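Local coordinates for protein response regulator FixJ (PDB 5XSO) that acts as the response regulator of an oxygen-sensing two-component system, inducing expression of nifA and fixK when activated by FixL, at residues V19-A24 / L90-H95; G96-A101 / V110-K115. All coordinates share one frame; numbering follows the deposited sequence.

Both contacts belong to the receiver domain. Strand 89-93 supplies one side of interaction 1 and only flanks interaction 2, as the chain before helix 98-106 and the sheet neighbour of strand 111-114. Interaction 1 lies in the buried interior beside the probable magnesium site, where a methionine reaches from one strand to an aspartate beyond another across the intervening strand 61-65. Interaction 2 lies at the sheet's edge strand 111-114 and is only partly buried; there the packing of helix on strand is mostly hydrocarbon, fringed by a glutamate. The two are stitched together by probable backbone hydrogen bonds between neighbouring strands, Ile-91 O to Leu-113 N and Thr-93 O to Lys-115 N, each 2.8 Å.

Interaction 1: V19-A24 / L90-H95; sequences VIDDDA and LIMTGH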
# COMPACT_ATOMS: atom_id res chain seq x y z
N VAL A 19 10.37 12.32 6.92
CA VAL A 19 10.74 12.19 8.34
C VAL A 19 9.62 12.76 9.21
O VAL A 19 9.22 13.92 9.01
CB VAL A 19 12.06 12.91 8.63
CG1 VAL A 19 12.37 12.92 10.15
CG2 VAL A 19 13.22 12.23 7.86
N ILE A 20 9.19 12.00 10.21
CA ILE A 20 8.13 12.44 11.12
C ILE A 20 8.68 12.31 12.52
O ILE A 20 8.88 11.19 13.02
CB ILE A 20 6.84 11.62 10.98
CG1 ILE A 20 6.34 11.65 9.53
CG2 ILE A 20 5.82 12.18 11.95
CD1 ILE A 20 5.13 10.69 9.29
N ASP A 21 9.00 13.45 13.15
CA ASP A 21 9.58 13.37 14.49
C ASP A 21 9.33 14.69 15.19
O ASP A 21 9.58 15.73 14.61
CB ASP A 21 11.09 13.07 14.45
CG ASP A 21 11.59 12.50 15.76
OD1 ASP A 21 11.25 13.03 16.86
OD2 ASP A 21 12.30 11.47 15.71
N ASP A 22 8.78 14.63 16.40
CA ASP A 22 8.59 15.94 17.03
C ASP A 22 9.87 16.45 17.70
O ASP A 22 9.87 17.57 18.20
CB ASP A 22 7.42 15.88 18.03
CG ASP A 22 7.70 15.00 19.21
OD1 ASP A 22 8.28 13.89 19.02
OD2 ASP A 22 7.33 15.42 20.33
N ASP A 23 10.95 15.67 17.71
CA ASP A 23 12.22 16.10 18.31
C ASP A 23 13.07 16.84 17.30
O ASP A 23 13.54 16.24 16.32
CB ASP A 23 12.99 14.89 18.85
CG ASP A 23 14.43 15.25 19.33
OD1 ASP A 23 15.08 14.39 19.93
OD2 ASP A 23 14.90 16.37 19.16
N ALA A 24 13.32 18.13 17.57
CA ALA A 24 14.10 18.95 16.64
C ALA A 24 15.49 18.35 16.39
O ALA A 24 15.98 18.38 15.26
CB ALA A 24 14.21 20.38 17.20
N LEU A 90 9.28 2.93 8.17
CA LEU A 90 10.20 2.48 9.21
C LEU A 90 9.92 3.25 10.51
O LEU A 90 9.66 4.47 10.48
CB LEU A 90 11.67 2.74 8.80
CG LEU A 90 12.04 2.23 7.41
CD1 LEU A 90 13.51 2.59 7.13
CD2 LEU A 90 11.84 0.67 7.38
N ILE A 91 9.98 2.55 11.64
CA ILE A 91 9.63 3.10 12.94
C ILE A 91 10.88 3.21 13.79
O ILE A 91 11.60 2.21 13.95
CB ILE A 91 8.59 2.20 13.65
CG1 ILE A 91 7.30 2.09 12.81
CG2 ILE A 91 8.35 2.69 15.07
CD1 ILE A 91 6.59 3.39 12.65
N MET A 92 11.16 4.42 14.31
CA MET A 92 12.25 4.68 15.25
C MET A 92 11.69 4.62 16.67
O MET A 92 10.61 5.14 16.93
CB MET A 92 12.90 6.05 15.03
CG MET A 92 13.35 6.24 13.62
SD MET A 92 14.11 7.89 13.53
CE MET A 92 12.62 8.85 13.41
N THR A 93 12.41 3.99 17.59
CA THR A 93 11.81 3.76 18.91
C THR A 93 12.90 3.65 19.97
O THR A 93 14.00 3.11 19.72
CB THR A 93 10.94 2.47 18.93
OG1 THR A 93 10.38 2.29 20.25
CG2 THR A 93 11.76 1.20 18.58
N GLY A 94 12.60 4.15 21.19
CA GLY A 94 13.41 3.78 22.34
C GLY A 94 13.11 2.34 22.76
O GLY A 94 12.12 1.75 22.32
N HIS A 95 13.97 1.73 23.60
CA HIS A 95 13.76 0.32 23.89
C HIS A 95 12.43 0.10 24.59
O HIS A 95 11.82 -0.94 24.39
CB HIS A 95 14.90 -0.33 24.73
CG HIS A 95 14.89 -0.00 26.19
ND1 HIS A 95 14.69 -0.97 27.17
CD2 HIS A 95 15.09 1.16 26.84
CE1 HIS A 95 14.76 -0.39 28.36
NE2 HIS A 95 15.01 0.90 28.19
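The carboxylate of Asp-21, which meets Met-92 through one oxygen, accepts a hydrogen bond through the other from its own loop. Asp-23 N donates to Asp-21 OD1 over 2.8 Å, closing an Asx turn. The bond is fairly straight, 162° at the hydrogen, and arrives on the anti side of the carboxylate, 26° out of its plane, which helps fix the rotation of the group. The second oxygen, Asp-21 OD2, rests against the methyl carbon Met-92 CE at 3.5 Å, a van der Waals touch with no hydrogen bond. Met-92 runs out from strand 89-93 and bends at its thioether (chi3 -80°), bringing the methyl to the aspartate, whose side chain it crosses at about a right angle. Here lie the C-terminal ends of the strands of the parallel sheet of a CheY-like receiver domain, where Asp-21, Asp-22, Asp-65 and Arg-67 make up the probable magnesium site. The methionine passes over strand 61-65, packing on Val-63, and is covered by Met-26 and Leu-30 of helix 24-36. Asp-23 follows as the N-cap of that helix, its OD2 accepting from Ala-25 N. In 90-95, Thr-93 OG1 donates to Gly-94 O at 2.8 Å, meeting a lone pair in the carbonyl plane.

Interaction 2: G96-A101 / V110-K115; sequences GDVPLA and VDFLEK
The last beta-alpha-beta unit of the receiver domain, strand 89-93 through helix 98-106 to strand 111-114, is closed here by the start of its helix packing on the edge strand. The tightest approach is that of the methyl Ala-101 CB against the methylene Phe-112 CB at 4.0 Å, and these small groups let the backbones come within 6.5 Å between Ala-101 CA and Phe-112 CA. The phenyl group, with CG lodged between the backbone N and the carbonyl carbon (chi1 74°), extends along the first turn of the helix, where Val-98 CG2 lies 4.4 Å from Phe-112 CE1. Both aliphatic side chains meet the ring at a slant. Phe-112 also packs on Thr-93; these probably correspond to the switch threonine and aromatic residue of CheY-like receivers. Leu-113 points the other way, to helix 119-138. Toward solvent, the extended chain of Glu-114 brings OE2 to 4.1 Å from Val-98 CG2, a loose polar fringe to the apolar patch. Next to the ring, Phe-112 N donates to Asp-111 OD1 over 2.9 Å, a bent bond of 148° that meets the oxygen on its anti side, 32° out of the carboxylate plane.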
# COMPACT_ATOMS: atom_id res chain seq x y z
N GLY A 96 11.98 1.07 25.38
CA GLY A 96 10.72 0.87 26.11
C GLY A 96 9.51 0.77 25.22
O GLY A 96 8.50 0.18 25.62
N ASP A 97 9.60 1.28 23.99
CA ASP A 97 8.45 1.29 23.10
C ASP A 97 8.55 0.27 22.00
O ASP A 97 7.77 0.31 21.06
CB ASP A 97 8.30 2.70 22.51
CG ASP A 97 7.92 3.70 23.55
OD1 ASP A 97 7.04 3.36 24.40
OD2 ASP A 97 8.43 4.83 23.46
N VAL A 98 9.55 -0.62 22.08
CA VAL A 98 9.69 -1.69 21.09
C VAL A 98 8.36 -2.44 20.91
O VAL A 98 7.99 -2.79 19.77
CB VAL A 98 10.87 -2.59 21.49
CG1 VAL A 98 10.87 -3.88 20.78
CG2 VAL A 98 12.16 -1.79 21.08
N PRO A 99 7.61 -2.71 21.97
CA PRO A 99 6.33 -3.43 21.76
C PRO A 99 5.34 -2.64 20.93
O PRO A 99 4.53 -3.25 20.22
CB PRO A 99 5.81 -3.67 23.18
CG PRO A 99 7.11 -3.71 24.06
CD PRO A 99 7.95 -2.60 23.41
N LEU A 100 5.33 -1.32 21.05
CA LEU A 100 4.48 -0.50 20.18
C LEU A 100 4.96 -0.58 18.74
O LEU A 100 4.15 -0.73 17.80
CB LEU A 100 4.51 0.93 20.69
CG LEU A 100 3.59 1.99 20.09
CD1 LEU A 100 2.18 1.47 19.96
CD2 LEU A 100 3.64 3.19 21.02
N ALA A 101 6.28 -0.49 18.54
CA ALA A 101 6.85 -0.75 17.23
C ALA A 101 6.43 -2.11 16.69
O ALA A 101 6.21 -2.26 15.48
CB ALA A 101 8.38 -0.68 17.30
N VAL A 110 7.45 -1.70 7.79
CA VAL A 110 8.43 -2.62 7.22
C VAL A 110 9.45 -3.08 8.28
O VAL A 110 9.81 -4.28 8.35
CB VAL A 110 9.10 -1.93 6.02
CG1 VAL A 110 10.38 -2.67 5.58
CG2 VAL A 110 8.07 -1.79 4.87
N ASP A 111 9.92 -2.19 9.13
CA ASP A 111 10.95 -2.59 10.10
C ASP A 111 11.02 -1.46 11.14
O ASP A 111 10.33 -0.45 11.02
CB ASP A 111 12.28 -2.86 9.36
CG ASP A 111 13.22 -3.85 10.08
OD1 ASP A 111 13.03 -4.10 11.28
OD2 ASP A 111 14.20 -4.34 9.46
N PHE A 112 11.87 -1.63 12.16
CA PHE A 112 12.02 -0.65 13.22
C PHE A 112 13.50 -0.51 13.55
O PHE A 112 14.32 -1.39 13.22
CB PHE A 112 11.21 -1.05 14.48
CG PHE A 112 11.85 -2.19 15.23
CD1 PHE A 112 12.66 -1.96 16.32
CD2 PHE A 112 11.65 -3.51 14.82
CE1 PHE A 112 13.26 -3.02 17.01
CE2 PHE A 112 12.27 -4.58 15.50
CZ PHE A 112 13.08 -4.35 16.57
N LEU A 113 13.84 0.57 14.24
CA LEU A 113 15.19 0.79 14.72
C LEU A 113 15.15 1.20 16.17
O LEU A 113 14.45 2.16 16.52
CB LEU A 113 15.90 1.93 13.89
CG LEU A 113 16.63 1.47 12.64
CD1 LEU A 113 17.25 2.63 11.84
CD2 LEU A 113 17.73 0.50 13.06
N GLU A 114 15.89 0.50 17.02
CA GLU A 114 16.01 0.92 18.41
C GLU A 114 17.07 2.00 18.51
O GLU A 114 18.22 1.77 18.11
CB GLU A 114 16.38 -0.27 19.33
CG GLU A 114 16.44 0.19 20.77
CD GLU A 114 16.85 -0.94 21.76
OE1 GLU A 114 17.75 -0.74 22.56
OE2 GLU A 114 16.18 -1.99 21.73
N LYS A 115 16.70 3.17 19.07
CA LYS A 115 17.66 4.25 19.26
C LYS A 115 18.57 3.95 20.45
O LYS A 115 18.16 3.29 21.41
CB LYS A 115 16.93 5.57 19.51
CG LYS A 115 15.97 6.00 18.32
CD LYS A 115 14.88 6.95 18.79
CE LYS A 115 15.52 8.25 19.25
NZ LYS A 115 14.49 9.27 19.60